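Local coordinates for protein putative hexose oxidase (Nonomuraea sp. ATCC 39727, PDB 5AWV) that binds FAD covalently, binds the glycopeptide antibiotic teicoplanin and probably oxidises a hexose carried by such antibiotics, at residues Q69-V74 / E183-N188; G81-V86 / P100-I105; G163-L168 / G468-Y473. All coordinates share one frame; numbering follows the deposited sequence.

Contact 1: Q69-V74 / E183-N188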
loop_
_atom_site.group_PDB
_atom_site.type_symbol
_atom_site.label_atom_id
_atom_site.label_comp_id
_atom_site.label_asym_id
_atom_site.label_seq_id
_atom_site.Cartn_x
_atom_site.Cartn_y
_atom_site.Cartn_z
ATOM N N GLN A 69 11.680 14.749 -14.927
ATOM C CA GLN A 69 10.449 15.424 -14.853
ATOM C C GLN A 69 9.905 15.579 -13.444
ATOM O O GLN A 69 9.272 16.615 -13.123
ATOM C CB GLN A 69 9.394 14.672 -15.657
ATOM C CG GLN A 69 9.527 14.858 -17.171
ATOM C CD GLN A 69 8.540 13.939 -17.917
ATOM O OE1 GLN A 69 7.383 13.872 -17.577
ATOM N NE2 GLN A 69 9.014 13.242 -18.887
ATOM N N VAL A 70 10.083 14.554 -12.596
ATOM C CA VAL A 70 9.686 14.726 -11.177
ATOM C C VAL A 70 10.482 15.882 -10.556
ATOM O O VAL A 70 9.906 16.756 -9.864
ATOM C CB VAL A 70 9.923 13.420 -10.336
ATOM C CG1 VAL A 70 9.619 13.623 -8.862
ATOM C CG2 VAL A 70 9.072 12.285 -10.879
ATOM N N ALA A 71 11.796 15.816 -10.697
ATOM C CA ALA A 71 12.661 16.889 -10.146
ATOM C C ALA A 71 12.211 18.272 -10.603
ATOM O O ALA A 71 12.043 19.183 -9.760
ATOM C CB ALA A 71 14.068 16.664 -10.494
ATOM N N ASP A 72 11.895 18.430 -11.883
ATOM C CA ASP A 72 11.332 19.743 -12.376
ATOM C C ASP A 72 9.992 20.108 -11.760
ATOM O O ASP A 72 9.690 21.298 -11.452
ATOM C CB ASP A 72 11.205 19.832 -13.920
ATOM C CG ASP A 72 12.516 19.488 -14.655
ATOM O OD1 ASP A 72 13.608 19.803 -14.108
ATOM O OD2 ASP A 72 12.457 18.895 -15.782
ATOM N N ALA A 73 9.127 19.104 -11.602
ATOM C CA ALA A 73 7.798 19.349 -11.053
ATOM C C ALA A 73 7.909 19.729 -9.566
ATOM O O ALA A 73 7.274 20.654 -9.159
ATOM C CB ALA A 73 6.896 18.137 -11.242
ATOM N N VAL A 74 8.762 19.052 -8.814
ATOM C CA VAL A 74 9.029 19.396 -7.420
ATOM C C VAL A 74 9.558 20.851 -7.318
ATOM O O VAL A 74 8.940 21.670 -6.632
ATOM C CB VAL A 74 10.020 18.411 -6.810
ATOM C CG1 VAL A 74 10.471 18.893 -5.448
ATOM C CG2 VAL A 74 9.288 17.034 -6.583
ATOM N N GLU A 183 15.480 5.506 -5.142
ATOM C CA GLU A 183 15.806 6.759 -5.810
ATOM C C GLU A 183 14.762 7.758 -5.428
ATOM O O GLU A 183 13.583 7.535 -5.560
ATOM C CB GLU A 183 15.820 6.617 -7.342
ATOM C CG GLU A 183 16.301 7.883 -8.050
ATOM C CD GLU A 183 16.258 7.760 -9.608
ATOM O OE1 GLU A 183 15.197 7.738 -10.280
ATOM O OE2 GLU A 183 17.309 7.711 -10.168
ATOM N N VAL A 184 15.194 8.867 -4.836
ATOM C CA VAL A 184 14.292 9.852 -4.273
ATOM C C VAL A 184 14.696 11.234 -4.766
ATOM O O VAL A 184 15.915 11.561 -4.797
ATOM C CB VAL A 184 14.421 9.884 -2.747
ATOM C CG1 VAL A 184 13.251 10.662 -2.140
ATOM C CG2 VAL A 184 14.444 8.453 -2.203
ATOM N N VAL A 185 13.691 12.045 -5.086
ATOM C CA VAL A 185 13.866 13.444 -5.401
ATOM C C VAL A 185 13.573 14.231 -4.100
ATOM O O VAL A 185 12.470 14.183 -3.568
ATOM C CB VAL A 185 12.999 13.893 -6.551
ATOM C CG1 VAL A 185 13.004 15.386 -6.735
ATOM C CG2 VAL A 185 13.395 13.180 -7.831
ATOM N N VAL A 186 14.605 14.860 -3.570
ATOM C CA VAL A 186 14.540 15.655 -2.360
ATOM C C VAL A 186 14.807 17.138 -2.638
ATOM O O VAL A 186 15.371 17.462 -3.675
ATOM C CB VAL A 186 15.595 15.162 -1.324
ATOM C CG1 VAL A 186 15.300 13.712 -0.930
ATOM C CG2 VAL A 186 17.046 15.306 -1.845
ATOM N N VAL A 187 14.477 17.994 -1.674
ATOM C CA VAL A 187 14.619 19.440 -1.815
ATOM C C VAL A 187 15.571 19.918 -0.755
ATOM O O VAL A 187 15.303 19.713 0.439
ATOM C CB VAL A 187 13.303 20.148 -1.612
ATOM C CG1 VAL A 187 13.481 21.635 -1.579
ATOM C CG2 VAL A 187 12.323 19.799 -2.733
ATOM N N ASN A 188 16.670 20.595 -1.159
ATOM C CA ASN A 188 17.672 21.041 -0.138
ATOM C C ASN A 188 17.285 22.360 0.517
ATOM O O ASN A 188 16.263 22.942 0.204
ATOM C CB ASN A 188 19.125 21.091 -0.739
ATOM C CG ASN A 188 19.279 22.128 -1.828
ATOM O OD1 ASN A 188 18.470 22.998 -2.040
ATOM N ND2 ASN A 188 20.296 21.969 -2.555
#
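In the FAD-binding domain of the PCMH type, helix 67-80 rests on an antiparallel sheet, and Val70, Ala71 and Val74 of its inner side meet Val185 and Val187 of strand 179-187. The helix runs almost along the strand, its segment axis 8.8 Å away and crossing at -21°. Val185 points toward the helix and divides its two methyls between neighbouring residues. Its CG2 meets Val70 CG1 at 3.9 Å. Its CG1, anti to the backbone N (chi1 170°), enters beside Ala71, 3.7 Å from Ala71 CA, and also reaches Val74 CG2 at 4.1 Å. Alanine suits this position because its single methyl lets the valine come close to the helix backbone. One turn on from Val70, Val74 turns its other branch to Val187, two residues along the strand, with Val74 CG1 3.4 Å from Val187 CG2, tighter than usual for two methyls. No hydrogen bond crosses; the helix keeps its i to i+4 bonds, such as Val74 N to Val70 O at 2.8 Å. Valines and one alanine therefore fill a buried, apolar seam. Val74 also touches Ile106 of strand 104-107, so the helix is held between two sheets, a layering that fits the PCMH-type FAD-binding fold.

Contact 2: G81-V86 / P100-I105. With FAD (flavin-adenine dinucleotide), chain M.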
loop_
_atom_site.group_PDB
_atom_site.type_symbol
_atom_site.label_atom_id
_atom_site.label_comp_id
_atom_site.label_asym_id
_atom_site.label_seq_id
_atom_site.Cartn_x
_atom_site.Cartn_y
_atom_site.Cartn_z
ATOM N N GLY A 81 5.852 28.244 -4.283
ATOM C CA GLY A 81 5.311 28.007 -2.951
ATOM C C GLY A 81 3.930 27.345 -2.963
ATOM O O GLY A 81 3.070 27.697 -2.150
ATOM N N LYS A 82 3.726 26.389 -3.867
ATOM C CA LYS A 82 2.449 25.657 -3.925
ATOM C C LYS A 82 2.546 24.327 -3.090
ATOM O O LYS A 82 3.539 23.595 -3.172
ATOM C CB LYS A 82 2.035 25.417 -5.374
ATOM C CG LYS A 82 1.339 26.632 -6.000
ATOM C CD LYS A 82 0.855 26.272 -7.415
ATOM C CE LYS A 82 0.472 27.498 -8.255
ATOM N NZ LYS A 82 -0.559 28.285 -7.541
ATOM N N ARG A 83 1.574 24.081 -2.232
ATOM C CA ARG A 83 1.563 22.868 -1.416
ATOM C C ARG A 83 1.372 21.603 -2.319
ATOM O O ARG A 83 0.489 21.559 -3.157
ATOM C CB ARG A 83 0.452 22.890 -0.456
ATOM C CG ARG A 83 0.427 21.632 0.343
ATOM C CD ARG A 83 -0.244 21.906 1.643
ATOM N NE ARG A 83 -0.538 20.663 2.300
ATOM C CZ ARG A 83 -1.129 20.560 3.472
ATOM N NH1 ARG A 83 -1.525 21.665 4.150
ATOM N NH2 ARG A 83 -1.352 19.345 3.944
ATOM N N VAL A 84 2.279 20.659 -2.204
ATOM C CA VAL A 84 2.322 19.543 -3.155
ATOM C C VAL A 84 1.978 18.226 -2.433
ATOM O O VAL A 84 2.291 18.086 -1.247
ATOM C CB VAL A 84 3.693 19.459 -3.836
ATOM C CG1 VAL A 84 4.820 19.089 -2.902
ATOM C CG2 VAL A 84 3.688 18.539 -5.048
ATOM N N ALA A 85 1.405 17.261 -3.172
ATOM C CA ALA A 85 1.294 15.885 -2.696
ATOM C C ALA A 85 1.486 14.940 -3.905
ATOM O O ALA A 85 1.101 15.290 -5.022
ATOM C CB ALA A 85 -0.047 15.679 -2.052
ATOM N N VAL A 86 2.112 13.798 -3.685
ATOM C CA VAL A 86 2.361 12.801 -4.733
ATOM C C VAL A 86 1.191 11.821 -4.674
ATOM O O VAL A 86 0.691 11.539 -3.605
ATOM C CB VAL A 86 3.673 11.999 -4.501
ATOM C CG1 VAL A 86 3.888 10.988 -5.625
ATOM C CG2 VAL A 86 4.820 12.973 -4.322
ATOM N N PRO A 100 -8.526 20.200 0.732
ATOM C CA PRO A 100 -8.589 21.541 0.146
ATOM C C PRO A 100 -7.250 22.306 0.064
ATOM O O PRO A 100 -7.129 23.219 -0.753
ATOM C CB PRO A 100 -9.591 22.274 1.045
ATOM C CG PRO A 100 -10.246 21.236 1.910
ATOM C CD PRO A 100 -9.417 20.017 1.897
ATOM N N ASP A 101 -6.269 21.999 0.901
ATOM C CA ASP A 101 -4.997 22.722 0.877
ATOM C C ASP A 101 -3.943 22.328 -0.143
ATOM O O ASP A 101 -3.054 23.123 -0.443
ATOM C CB ASP A 101 -4.365 22.737 2.259
ATOM C CG ASP A 101 -5.259 23.391 3.285
ATOM O OD1 ASP A 101 -6.039 24.271 2.935
ATOM O OD2 ASP A 101 -5.240 22.977 4.441
ATOM N N VAL A 102 -4.080 21.172 -0.774
ATOM C CA VAL A 102 -3.102 20.705 -1.736
ATOM C C VAL A 102 -3.350 21.444 -3.024
ATOM O O VAL A 102 -4.432 21.394 -3.626
ATOM C CB VAL A 102 -3.173 19.141 -1.937
ATOM C CG1 VAL A 102 -2.358 18.689 -3.101
ATOM C CG2 VAL A 102 -2.605 18.435 -0.715
ATOM N N LYS A 103 -2.312 22.066 -3.539
ATOM C CA LYS A 103 -2.489 22.778 -4.772
ATOM C C LYS A 103 -1.922 22.114 -5.990
ATOM O O LYS A 103 -2.307 22.476 -7.117
ATOM C CB LYS A 103 -1.866 24.176 -4.620
ATOM C CG LYS A 103 -2.496 25.020 -3.534
ATOM C CD LYS A 103 -3.951 25.375 -3.797
ATOM C CE LYS A 103 -4.571 26.024 -2.564
ATOM N NZ LYS A 103 -5.949 26.458 -2.929
ATOM N N VAL A 104 -0.926 21.279 -5.816
ATOM C CA VAL A 104 -0.451 20.504 -6.930
ATOM C C VAL A 104 -0.395 19.045 -6.546
ATOM O O VAL A 104 0.171 18.705 -5.504
ATOM C CB VAL A 104 0.940 20.962 -7.305
ATOM C CG1 VAL A 104 1.482 20.147 -8.417
ATOM C CG2 VAL A 104 0.880 22.415 -7.837
ATOM N N ILE A 105 -0.902 18.176 -7.417
ATOM C CA ILE A 105 -0.649 16.730 -7.277
ATOM C C ILE A 105 0.377 16.293 -8.299
ATOM O O ILE A 105 0.223 16.578 -9.481
ATOM C CB ILE A 105 -1.966 15.934 -7.416
ATOM C CG1 ILE A 105 -2.878 16.354 -6.305
ATOM C CG2 ILE A 105 -1.672 14.427 -7.363
ATOM C CD1 ILE A 105 -4.241 15.727 -6.317
HETATM P PA FAD M . -1.406 7.130 -2.368
HETATM O O1A FAD M . -2.731 7.607 -1.811
HETATM O O2A FAD M . -1.046 7.365 -3.761
HETATM O O5B FAD M . -0.220 7.613 -1.441
HETATM C C5B FAD M . -0.214 7.447 0.019
HETATM C C4B FAD M . 0.754 8.406 0.637
HETATM O O4B FAD M . 2.106 8.203 0.211
HETATM C C3B FAD M . 0.479 9.899 0.395
HETATM O O3B FAD M . 0.931 10.767 1.462
HETATM C C2B FAD M . 1.285 10.086 -0.854
HETATM O O2B FAD M . 1.541 11.435 -1.063
HETATM C C1B FAD M . 2.508 9.267 -0.607
HETATM N N9A FAD M . 3.117 8.839 -1.845
HETATM C C8A FAD M . 2.595 8.179 -2.886
HETATM N N7A FAD M . 3.526 7.895 -3.824
HETATM C C5A FAD M . 4.686 8.359 -3.378
HETATM C C6A FAD M . 6.059 8.452 -3.919
HETATM N N6A FAD M . 6.293 7.945 -5.126
HETATM N N1A FAD M . 7.005 9.027 -3.117
HETATM C C2A FAD M . 6.696 9.553 -1.896
HETATM N N3A FAD M . 5.449 9.546 -1.350
HETATM C C4A FAD M . 4.439 9.006 -2.089
HETATM N N1 FAD M . -1.640 -2.199 3.171
HETATM C C2 FAD M . -1.002 -3.358 3.513
HETATM O O2 FAD M . 0.154 -3.299 3.989
HETATM N N3 FAD M . -1.556 -4.567 3.330
HETATM C C4 FAD M . -2.725 -4.726 2.674
HETATM O O4 FAD M . -3.210 -5.861 2.470
HETATM C C4X FAD M . -3.455 -3.528 2.240
HETATM N N5 FAD M . -4.659 -3.596 1.568
HETATM C C5X FAD M . -5.293 -2.487 1.076
HETATM C C6 FAD M . -6.483 -2.656 0.338
HETATM C C7 FAD M . -7.124 -1.447 -0.045
HETATM C C7M FAD M . -8.461 -1.545 -0.823
HETATM C C8 FAD M . -6.544 -0.071 0.220
HETATM C C8M FAD M . -7.109 1.167 -0.434
HETATM C C9 FAD M . -5.313 0.005 0.909
HETATM C C9A FAD M . -4.698 -1.125 1.361
HETATM N N10 FAD M . -3.474 -1.092 2.081
HETATM C C10 FAD M . -2.819 -2.239 2.499
HETATM C "C1'" FAD M . -2.842 0.219 2.443
HETATM C "C2'" FAD M . -1.800 0.652 1.482
HETATM O "O2'" FAD M . -0.635 -0.083 1.804
HETATM C "C3'" FAD M . -1.586 2.085 1.797
HETATM O "O3'" FAD M . -2.856 2.711 1.607
HETATM C "C4'" FAD M . -0.523 2.695 0.841
HETATM O "O4'" FAD M . -0.017 3.870 1.482
HETATM C "C5'" FAD M . -1.200 3.083 -0.449
HETATM O "O5'" FAD M . -0.224 3.535 -1.408
HETATM P P FAD M . -0.720 4.252 -2.713
HETATM O O1P FAD M . 0.409 4.540 -3.577
HETATM O O2P FAD M . -1.851 3.528 -3.390
HETATM O O3P FAD M . -1.436 5.525 -2.056
#
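Arg83 carries CG anti to its backbone N (chi1 178°) and stays extended as far as NE, which lays its aliphatic part alongside the carbonyl of Asp101; Arg83 CB is 3.5 Å from Asp101 O. Asp101 keeps its CG anti to the carbonyl carbon (chi1 -59°), and its OD2 stands 4.0 Å from Arg83 NH1. This long salt bridge is one of charge alone, the oxygen lying well out of the guanidinium plane; the stronger partner is Lys189 of the second subunit, whose NZ makes a salt bridge with Asp101 OD1. The backbone does the main joining. Val104 N to Arg83 O and Ala85 N to Val104 O, both 3.0 Å, are the bonds of parallel strands, pairing Val84 with Val104 and Ala85 with Ile105; Lys103 N is an additional donor to Arg83 O at 2.9 Å. The small Ala85 lets Val102 CG1 approach its CB to 3.9 Å. Further along, Val86 O accepts a bond from FAD O2B at 2.7 Å, and Val86 CG1 packs on the adenine, 3.5 Å from FAD C5A. Within the mixed sheet, strand 104-107 lies between 84-87 and 60-63; apolar Val84 and Val104 suit the face packed on helix 67-80, where both touch Thr77, while Ile105 meets Ile61.

Contact 3: G163-L168 / G468-Y473. With FAD (flavin-adenine dinucleotide), chain M; N1L (2-amino-2-deoxy-beta-D-glucopyranuronic acid), chain B.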
loop_
_atom_site.group_PDB
_atom_site.type_symbol
_atom_site.label_atom_id
_atom_site.label_comp_id
_atom_site.label_asym_id
_atom_site.label_seq_id
_atom_site.Cartn_x
_atom_site.Cartn_y
_atom_site.Cartn_z
ATOM N N GLY A 163 5.709 0.141 4.608
ATOM C CA GLY A 163 5.845 -1.137 5.297
ATOM C C GLY A 163 4.914 -2.238 4.864
ATOM O O GLY A 163 4.639 -3.142 5.636
ATOM N N GLY A 164 4.498 -2.202 3.593
ATOM C CA GLY A 164 3.645 -3.185 2.954
ATOM C C GLY A 164 3.796 -4.607 3.435
ATOM O O GLY A 164 4.910 -5.150 3.569
ATOM N N TYR A 165 2.636 -5.240 3.646
ATOM C CA TYR A 165 2.563 -6.650 4.058
ATOM C C TYR A 165 1.303 -7.299 3.496
ATOM O O TYR A 165 0.403 -6.557 3.049
ATOM C CB TYR A 165 2.596 -6.753 5.612
ATOM C CG TYR A 165 1.281 -6.637 6.222
ATOM C CD1 TYR A 165 0.667 -5.415 6.289
ATOM C CD2 TYR A 165 0.566 -7.803 6.640
ATOM C CE1 TYR A 165 -0.601 -5.260 6.791
ATOM C CE2 TYR A 165 -0.722 -7.670 7.185
ATOM C CZ TYR A 165 -1.297 -6.394 7.268
ATOM O OH TYR A 165 -2.580 -6.160 7.750
ATOM N N GLY A 166 1.195 -8.630 3.650
ATOM C CA GLY A 166 0.056 -9.387 3.171
ATOM C C GLY A 166 0.101 -10.821 3.599
ATOM O O GLY A 166 0.890 -11.193 4.518
ATOM N N PRO A 167 -0.673 -11.672 2.920
ATOM C CA PRO A 167 -0.758 -13.103 3.302
ATOM C C PRO A 167 0.528 -13.854 3.286
ATOM O O PRO A 167 0.634 -14.829 4.029
ATOM C CB PRO A 167 -1.774 -13.687 2.289
ATOM C CG PRO A 167 -2.651 -12.488 1.949
ATOM C CD PRO A 167 -1.670 -11.331 1.887
ATOM N N LEU A 168 1.538 -13.474 2.497
ATOM C CA LEU A 168 2.780 -14.157 2.513
ATOM C C LEU A 168 3.823 -13.613 3.516
ATOM O O LEU A 168 5.002 -14.112 3.579
ATOM C CB LEU A 168 3.414 -14.200 1.145
ATOM C CG LEU A 168 2.699 -14.892 -0.023
ATOM C CD1 LEU A 168 3.595 -14.904 -1.245
ATOM C CD2 LEU A 168 2.324 -16.277 0.369
ATOM N N GLY A 468 1.131 -0.248 19.330
ATOM C CA GLY A 468 0.908 0.898 18.506
ATOM C C GLY A 468 0.170 0.605 17.203
ATOM O O GLY A 468 -0.675 -0.265 17.200
ATOM N N ALA A 469 0.545 1.293 16.121
ATOM C CA ALA A 469 -0.157 1.296 14.882
ATOM C C ALA A 469 0.770 1.317 13.686
ATOM O O ALA A 469 1.941 1.518 13.850
ATOM C CB ALA A 469 -1.176 2.436 14.846
ATOM N N TYR A 470 0.194 0.973 12.532
ATOM C CA TYR A 470 0.862 0.705 11.304
ATOM C C TYR A 470 0.636 1.952 10.390
ATOM O O TYR A 470 -0.513 2.312 10.088
ATOM C CB TYR A 470 0.269 -0.507 10.681
ATOM C CG TYR A 470 0.700 -0.825 9.260
ATOM C CD1 TYR A 470 2.037 -0.755 8.871
ATOM C CD2 TYR A 470 -0.224 -1.254 8.321
ATOM C CE1 TYR A 470 2.419 -1.075 7.575
ATOM C CE2 TYR A 470 0.151 -1.624 7.035
ATOM C CZ TYR A 470 1.476 -1.570 6.653
ATOM O OH TYR A 470 1.802 -1.921 5.350
ATOM N N ILE A 471 1.716 2.602 9.972
ATOM C CA ILE A 471 1.637 3.890 9.181
ATOM C C ILE A 471 0.996 3.778 7.820
ATOM O O ILE A 471 0.498 4.740 7.359
ATOM C CB ILE A 471 3.061 4.578 9.079
ATOM C CG1 ILE A 471 2.991 6.033 8.614
ATOM C CG2 ILE A 471 3.952 3.836 8.148
ATOM C CD1 ILE A 471 2.312 6.975 9.609
ATOM N N ASN A 472 0.911 2.568 7.248
ATOM C CA ASN A 472 0.100 2.403 6.022
ATOM C C ASN A 472 -1.383 2.360 6.211
ATOM O O ASN A 472 -2.147 2.437 5.208
ATOM C CB ASN A 472 0.572 1.197 5.181
ATOM C CG ASN A 472 1.501 1.563 4.047
ATOM O OD1 ASN A 472 1.496 2.680 3.545
ATOM N ND2 ASN A 472 2.294 0.596 3.626
ATOM N N TYR A 473 -1.782 2.270 7.483
ATOM C CA TYR A 473 -3.174 2.532 7.899
ATOM C C TYR A 473 -3.316 3.816 8.710
ATOM O O TYR A 473 -3.745 3.818 9.896
ATOM C CB TYR A 473 -3.638 1.369 8.767
ATOM C CG TYR A 473 -3.666 0.016 8.183
ATOM C CD1 TYR A 473 -3.661 -0.235 6.807
ATOM C CD2 TYR A 473 -3.598 -1.100 9.078
ATOM C CE1 TYR A 473 -3.646 -1.541 6.315
ATOM C CE2 TYR A 473 -3.624 -2.431 8.595
ATOM C CZ TYR A 473 -3.667 -2.662 7.219
ATOM O OH TYR A 473 -3.687 -4.047 6.775
HETATM P PA FAD M . -1.406 7.130 -2.368
HETATM O O1A FAD M . -2.731 7.607 -1.811
HETATM O O2A FAD M . -1.046 7.365 -3.761
HETATM O O5B FAD M . -0.220 7.613 -1.441
HETATM C C5B FAD M . -0.214 7.447 0.019
HETATM C C4B FAD M . 0.754 8.406 0.637
HETATM O O4B FAD M . 2.106 8.203 0.211
HETATM C C3B FAD M . 0.479 9.899 0.395
HETATM O O3B FAD M . 0.931 10.767 1.462
HETATM C C2B FAD M . 1.285 10.086 -0.854
HETATM O O2B FAD M . 1.541 11.435 -1.063
HETATM C C1B FAD M . 2.508 9.267 -0.607
HETATM N N9A FAD M . 3.117 8.839 -1.845
HETATM C C8A FAD M . 2.595 8.179 -2.886
HETATM N N7A FAD M . 3.526 7.895 -3.824
HETATM C C5A FAD M . 4.686 8.359 -3.378
HETATM C C6A FAD M . 6.059 8.452 -3.919
HETATM N N6A FAD M . 6.293 7.945 -5.126
HETATM N N1A FAD M . 7.005 9.027 -3.117
HETATM C C2A FAD M . 6.696 9.553 -1.896
HETATM N N3A FAD M . 5.449 9.546 -1.350
HETATM C C4A FAD M . 4.439 9.006 -2.089
HETATM N N1 FAD M . -1.640 -2.199 3.171
HETATM C C2 FAD M . -1.002 -3.358 3.513
HETATM O O2 FAD M . 0.154 -3.299 3.989
HETATM N N3 FAD M . -1.556 -4.567 3.330
HETATM C C4 FAD M . -2.725 -4.726 2.674
HETATM O O4 FAD M . -3.210 -5.861 2.470
HETATM C C4X FAD M . -3.455 -3.528 2.240
HETATM N N5 FAD M . -4.659 -3.596 1.568
HETATM C C5X FAD M . -5.293 -2.487 1.076
HETATM C C6 FAD M . -6.483 -2.656 0.338
HETATM C C7 FAD M . -7.124 -1.447 -0.045
HETATM C C7M FAD M . -8.461 -1.545 -0.823
HETATM C C8 FAD M . -6.544 -0.071 0.220
HETATM C C8M FAD M . -7.109 1.167 -0.434
HETATM C C9 FAD M . -5.313 0.005 0.909
HETATM C C9A FAD M . -4.698 -1.125 1.361
HETATM N N10 FAD M . -3.474 -1.092 2.081
HETATM C C10 FAD M . -2.819 -2.239 2.499
HETATM C "C1'" FAD M . -2.842 0.219 2.443
HETATM C "C2'" FAD M . -1.800 0.652 1.482
HETATM O "O2'" FAD M . -0.635 -0.083 1.804
HETATM C "C3'" FAD M . -1.586 2.085 1.797
HETATM O "O3'" FAD M . -2.856 2.711 1.607
HETATM C "C4'" FAD M . -0.523 2.695 0.841
HETATM O "O4'" FAD M . -0.017 3.870 1.482
HETATM C "C5'" FAD M . -1.200 3.083 -0.449
HETATM O "O5'" FAD M . -0.224 3.535 -1.408
HETATM P P FAD M . -0.720 4.252 -2.713
HETATM O O1P FAD M . 0.409 4.540 -3.577
HETATM O O2P FAD M . -1.851 3.528 -3.390
HETATM O O3P FAD M . -1.436 5.525 -2.056
HETATM C C1 N1L B . -9.444 -3.303 2.558
HETATM C C2 N1L B . -10.193 -2.471 3.721
HETATM C C3 N1L B . -9.234 -1.580 4.534
HETATM C C4 N1L B . -8.140 -2.475 5.075
HETATM C C5 N1L B . -7.306 -3.028 3.887
HETATM C C6 N1L B . -6.072 -3.849 4.344
HETATM N N2 N1L B . -11.278 -1.625 3.226
HETATM O O3 N1L B . -9.934 -0.947 5.709
HETATM O O4 N1L B . -7.277 -1.742 6.084
HETATM O O5 N1L B . -8.158 -3.933 3.078
HETATM O O6B N1L B . -6.318 -5.237 4.544
HETATM O O6A N1L B . -5.638 -3.441 5.580
#
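Flavin O2 is gripped by both segments: Tyr470 OH donates to it at 2.5 Å and Tyr165 N at 3.2 Å. This is the pyrimidine end of a bicovalently held flavin, attached through His91 and Cys151, in an oxidase of the FAD_PCMH and berberine-like families. Two donors at O2 would probably favour negative charge on the N1-C2 side of a reduced flavin. Tyr165 O accepts a hydrogen bond from FAD N3. Asn472 serves both shells: its ND2 donates in the amide plane to Tyr470 OH (3.1 Å), steadying that hydroxyl, while its OD1 accepts a bond from FAD O4' at 2.8 Å. A type I turn brings Tyr470, Asn472 and Tyr473 to the cofactor. Gly163, ending helix 156-161 in a Schellman motif, has a conformation that calls for glycine, and Tyr470 lies close against it. Tyr165 and Tyr470 form an offset edge-to-face pair, the edge of Tyr165 turned toward the face of Tyr470, planes 77° apart; Lys425 makes cation-pi contacts with both. The Tyr473 ring has Tyr470 CD2 over the centre of one face and, on the opposite face, O4 of the bound aminoglucuronic acid nearer the rim. Its OH shares a 2.6 Å hydrogen bond with Tyr165 OH.

Overall arrangement
Contacts 1 and 2 belong to one end of the FAD-binding domain, their centres 14 Å apart. They use different sheets, joined by helix 67-80, which leads directly into strand 84-87. Contact 2 falls wholly between the two segments of contact 1 along the chain; so does 163-168, so that contacts 1 and 3 interleave. Contact 3 lies near the middle of the molecule, about 27 Å and 26 Å from the centres of contacts 1 and 2, and pairs the FAD-binding range with the berberine-like range. Contacts 2 and 3 both touch FAD, at the adenosine and at the flavin with its ribityl chain, so the extended cofactor bridges them. Contact 1 does not touch FAD, the Val70 side chain lying about 8 Å from it.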